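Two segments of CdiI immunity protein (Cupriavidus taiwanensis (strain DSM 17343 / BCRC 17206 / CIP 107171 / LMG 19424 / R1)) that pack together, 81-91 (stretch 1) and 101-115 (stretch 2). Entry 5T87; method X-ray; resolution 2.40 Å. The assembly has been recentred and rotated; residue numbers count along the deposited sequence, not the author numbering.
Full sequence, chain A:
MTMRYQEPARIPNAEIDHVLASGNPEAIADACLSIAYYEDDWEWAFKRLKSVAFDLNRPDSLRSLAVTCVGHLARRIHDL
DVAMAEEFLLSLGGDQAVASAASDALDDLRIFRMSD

Stretch 1 81-91: DVAMAEEFLLS
Stretch 2, residues 101-115: AASDALDDLRIFRMS

Two helices packed almost antiparallel often pair an apolar seam with a charged clasp at its margin, and the CdiI immunity protein offers a compact example. The helix starting at V82, preceded by D81 at the N-cap, runs at 156° to the helix already running at A101, their axes approaching to 9.2 Å. The contact buries 517 Å² summed over both sides. The register pairs L89 with A102 (CA to CA 5.5 Å) and V82 with R113 (7.6 Å), so the backbones lie closer at the L89 end: A102 CB rests 3.8 Å from L89 O, and A105 CB 3.6 Å from L89 CD2.

L89 (chi1 m, chi2 t) points toward the partner; its CB lies 3.7 Å from L106 CD1. L109, t then p, is the knob, seated among V82, A85, E86 and L89; L109 CD1 lies 4.1 Å from A85 CB. Apolar side chains suit these buried sites. L106 starts sideways, chi1 off-well at -149° and chi2 p, yet its CD2 reaches L90 CD2 at 4.0 Å.

More exposed, E86 and R110 suit a charged pair. E86 leaves sideways; t, t and chi3 59° bring OE2 to the guanidinium edge of R110 (m, m, t, chi4 76°). This salt bridge carries two hydrogen bonds to E86 OE2, from R110 NH1 at 3.0 Å and R110 NE at 3.2 Å. Selenomethionine M114 (m, t, p) places SE 3.9 Å from V82 CG1.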

# COMPACT_ATOMS: atom_id res chain seq x y z
N ASP A 81 -5.25 3.20 -16.37
CA ASP A 81 -5.65 2.15 -17.29
C ASP A 81 -6.05 0.92 -16.46
O ASP A 81 -5.19 0.16 -16.04
CB ASP A 81 -4.49 1.83 -18.24
CG ASP A 81 -4.92 1.05 -19.47
OD1 ASP A 81 -5.93 0.32 -19.40
OD2 ASP A 81 -4.24 1.17 -20.50
N VAL A 82 -7.34 0.74 -16.25
CA VAL A 82 -7.86 -0.28 -15.34
C VAL A 82 -7.49 -1.68 -15.82
O VAL A 82 -7.03 -2.50 -15.05
CB VAL A 82 -9.40 -0.20 -15.19
CG1 VAL A 82 -9.94 -1.35 -14.35
CG2 VAL A 82 -9.82 1.14 -14.58
N ALA A 83 -7.72 -1.94 -17.10
CA ALA A 83 -7.40 -3.24 -17.69
C ALA A 83 -5.92 -3.60 -17.55
O ALA A 83 -5.60 -4.76 -17.33
CB ALA A 83 -7.82 -3.29 -19.16
N MSE A 84 -5.03 -2.62 -17.68
CA MSE A 84 -3.59 -2.87 -17.58
C MSE A 84 -3.21 -3.15 -16.14
O MSE A 84 -2.43 -4.07 -15.87
CB MSE A 84 -2.74 -1.73 -18.12
CG MSE A 84 -2.86 -1.60 -19.64
SE MSE A 84 -2.19 -3.19 -20.63
CE MSE A 84 -3.95 -3.95 -21.12
N ALA A 85 -3.78 -2.37 -15.22
CA ALA A 85 -3.56 -2.57 -13.79
C ALA A 85 -4.04 -3.95 -13.36
O ALA A 85 -3.35 -4.64 -12.58
CB ALA A 85 -4.26 -1.48 -12.98
N GLU A 86 -5.19 -4.37 -13.88
CA GLU A 86 -5.78 -5.64 -13.49
C GLU A 86 -5.01 -6.85 -14.05
O GLU A 86 -4.76 -7.82 -13.31
CB GLU A 86 -7.24 -5.72 -13.89
CG GLU A 86 -7.97 -6.88 -13.24
CD GLU A 86 -9.43 -6.91 -13.57
OE1 GLU A 86 -9.77 -6.99 -14.77
OE2 GLU A 86 -10.25 -6.86 -12.63
N GLU A 87 -4.63 -6.80 -15.32
CA GLU A 87 -3.85 -7.88 -15.95
C GLU A 87 -2.52 -8.06 -15.23
O GLU A 87 -2.07 -9.20 -15.01
CB GLU A 87 -3.62 -7.64 -17.46
CG GLU A 87 -4.78 -8.16 -18.32
CD GLU A 87 -4.91 -7.51 -19.71
OE1 GLU A 87 -3.89 -7.30 -20.40
OE2 GLU A 87 -6.06 -7.24 -20.11
N PHE A 88 -1.92 -6.92 -14.86
CA PHE A 88 -0.69 -6.91 -14.05
C PHE A 88 -0.86 -7.62 -12.70
O PHE A 88 -0.11 -8.55 -12.38
CB PHE A 88 -0.24 -5.47 -13.82
CG PHE A 88 0.85 -5.36 -12.82
CD1 PHE A 88 2.13 -5.80 -13.12
CD2 PHE A 88 0.60 -4.83 -11.55
CE1 PHE A 88 3.15 -5.71 -12.19
CE2 PHE A 88 1.62 -4.73 -10.62
CZ PHE A 88 2.90 -5.16 -10.94
N LEU A 89 -1.85 -7.22 -11.93
CA LEU A 89 -2.04 -7.79 -10.61
C LEU A 89 -2.44 -9.27 -10.67
O LEU A 89 -1.99 -10.07 -9.83
CB LEU A 89 -3.07 -6.99 -9.81
CG LEU A 89 -2.67 -5.54 -9.51
CD1 LEU A 89 -3.85 -4.78 -8.92
CD2 LEU A 89 -1.47 -5.48 -8.59
N LEU A 90 -3.27 -9.62 -11.65
CA LEU A 90 -3.67 -11.01 -11.85
C LEU A 90 -2.54 -11.90 -12.32
O LEU A 90 -2.52 -13.09 -12.01
CB LEU A 90 -4.81 -11.10 -12.85
CG LEU A 90 -6.19 -10.62 -12.41
CD1 LEU A 90 -7.12 -10.74 -13.61
CD2 LEU A 90 -6.74 -11.40 -11.21
N SER A 91 -1.59 -11.34 -13.08
CA SER A 91 -0.47 -12.12 -13.58
C SER A 91 0.51 -12.55 -12.49
O SER A 91 1.33 -13.44 -12.72
CB SER A 91 0.29 -11.38 -14.69
OG SER A 91 0.89 -10.21 -14.20
N ALA A 101 0.51 -9.25 -1.47
CA ALA A 101 0.35 -7.84 -1.81
C ALA A 101 -0.48 -7.64 -3.09
O ALA A 101 -1.19 -6.64 -3.22
CB ALA A 101 1.71 -7.18 -1.98
N ALA A 102 -0.35 -8.57 -4.04
CA ALA A 102 -1.18 -8.56 -5.26
C ALA A 102 -2.65 -8.62 -4.91
O ALA A 102 -3.43 -7.81 -5.40
CB ALA A 102 -0.81 -9.71 -6.20
N SER A 103 -3.02 -9.55 -4.04
CA SER A 103 -4.39 -9.68 -3.55
C SER A 103 -4.92 -8.38 -2.92
O SER A 103 -6.03 -7.98 -3.20
CB SER A 103 -4.46 -10.82 -2.53
OG SER A 103 -5.79 -11.02 -2.09
N ASP A 104 -4.12 -7.73 -2.08
CA ASP A 104 -4.52 -6.48 -1.42
C ASP A 104 -4.51 -5.28 -2.37
O ASP A 104 -5.25 -4.32 -2.17
CB ASP A 104 -3.62 -6.17 -0.22
CG ASP A 104 -3.68 -7.22 0.88
OD1 ASP A 104 -4.61 -8.06 0.91
OD2 ASP A 104 -2.77 -7.19 1.74
N ALA A 105 -3.64 -5.32 -3.38
CA ALA A 105 -3.63 -4.27 -4.39
C ALA A 105 -4.90 -4.37 -5.25
O ALA A 105 -5.50 -3.36 -5.63
CB ALA A 105 -2.38 -4.39 -5.25
N LEU A 106 -5.30 -5.61 -5.52
CA LEU A 106 -6.53 -5.92 -6.24
C LEU A 106 -7.78 -5.47 -5.46
O LEU A 106 -8.72 -4.91 -6.05
CB LEU A 106 -6.58 -7.43 -6.49
CG LEU A 106 -7.28 -7.94 -7.73
CD1 LEU A 106 -6.68 -7.32 -9.00
CD2 LEU A 106 -7.14 -9.47 -7.75
N ASP A 107 -7.79 -5.71 -4.15
CA ASP A 107 -8.79 -5.11 -3.25
C ASP A 107 -8.87 -3.60 -3.47
O ASP A 107 -9.96 -3.06 -3.59
CB ASP A 107 -8.46 -5.39 -1.76
CG ASP A 107 -8.83 -6.81 -1.31
OD1 ASP A 107 -9.28 -7.62 -2.16
OD2 ASP A 107 -8.67 -7.12 -0.10
N ASP A 108 -7.71 -2.95 -3.55
CA ASP A 108 -7.65 -1.50 -3.77
C ASP A 108 -8.23 -1.11 -5.12
O ASP A 108 -8.99 -0.14 -5.22
CB ASP A 108 -6.20 -0.97 -3.60
CG ASP A 108 -5.67 -1.12 -2.16
OD1 ASP A 108 -6.41 -1.63 -1.28
OD2 ASP A 108 -4.51 -0.71 -1.89
N LEU A 109 -7.90 -1.88 -6.16
CA LEU A 109 -8.41 -1.63 -7.50
C LEU A 109 -9.93 -1.76 -7.57
O LEU A 109 -10.62 -0.84 -8.02
CB LEU A 109 -7.78 -2.59 -8.51
CG LEU A 109 -8.00 -2.28 -10.00
CD1 LEU A 109 -7.42 -0.91 -10.36
CD2 LEU A 109 -7.40 -3.36 -10.89
N ARG A 110 -10.44 -2.89 -7.07
CA ARG A 110 -11.86 -3.21 -7.14
C ARG A 110 -12.74 -2.20 -6.37
O ARG A 110 -13.86 -1.90 -6.79
CB ARG A 110 -12.12 -4.63 -6.62
CG ARG A 110 -11.38 -5.75 -7.38
CD ARG A 110 -12.11 -6.21 -8.63
NE ARG A 110 -11.28 -6.98 -9.58
CZ ARG A 110 -10.91 -8.26 -9.44
NH1 ARG A 110 -10.18 -8.84 -10.40
NH2 ARG A 110 -11.25 -8.97 -8.36
N ILE A 111 -12.23 -1.68 -5.26
CA ILE A 111 -12.99 -0.76 -4.41
C ILE A 111 -13.02 0.63 -5.05
O ILE A 111 -14.09 1.17 -5.34
CB ILE A 111 -12.37 -0.66 -2.99
CG1 ILE A 111 -12.60 -1.96 -2.19
CG2 ILE A 111 -12.89 0.56 -2.23
CD1 ILE A 111 -13.97 -2.10 -1.54
N PHE A 112 -11.83 1.19 -5.26
CA PHE A 112 -11.71 2.59 -5.67
C PHE A 112 -12.00 2.83 -7.14
O PHE A 112 -12.28 3.96 -7.52
CB PHE A 112 -10.32 3.14 -5.30
CG PHE A 112 -10.18 3.40 -3.84
CD1 PHE A 112 -10.62 4.59 -3.30
CD2 PHE A 112 -9.64 2.44 -3.00
CE1 PHE A 112 -10.52 4.84 -1.94
CE2 PHE A 112 -9.54 2.67 -1.64
CZ PHE A 112 -9.99 3.87 -1.10
N ARG A 113 -11.91 1.79 -7.97
CA ARG A 113 -12.03 1.97 -9.42
C ARG A 113 -13.04 1.12 -10.17
O ARG A 113 -13.24 1.36 -11.35
CB ARG A 113 -10.64 1.82 -10.05
CG ARG A 113 -9.62 2.84 -9.56
CD ARG A 113 -10.04 4.25 -9.93
NE ARG A 113 -9.35 5.27 -9.15
CZ ARG A 113 -9.89 6.42 -8.72
NH1 ARG A 113 -11.16 6.72 -8.94
NH2 ARG A 113 -9.13 7.26 -8.03
N MSE A 114 -13.65 0.12 -9.52
CA MSE A 114 -14.66 -0.75 -10.17
C MSE A 114 -15.94 -0.92 -9.36
O MSE A 114 -16.78 -1.73 -9.74
CB MSE A 114 -14.01 -2.11 -10.49
CG MSE A 114 -12.60 -1.95 -11.10
SE MSE A 114 -11.76 -3.60 -11.79
CE MSE A 114 -12.94 -3.95 -13.34
N SER A 115 -16.11 -0.13 -8.28
CA SER A 115 -17.28 -0.21 -7.39
C SER A 115 -17.78 1.20 -7.09
O SER A 115 -18.57 1.76 -7.84
CB SER A 115 -16.94 -0.91 -6.06
OG SER A 115 -16.63 -2.29 -6.23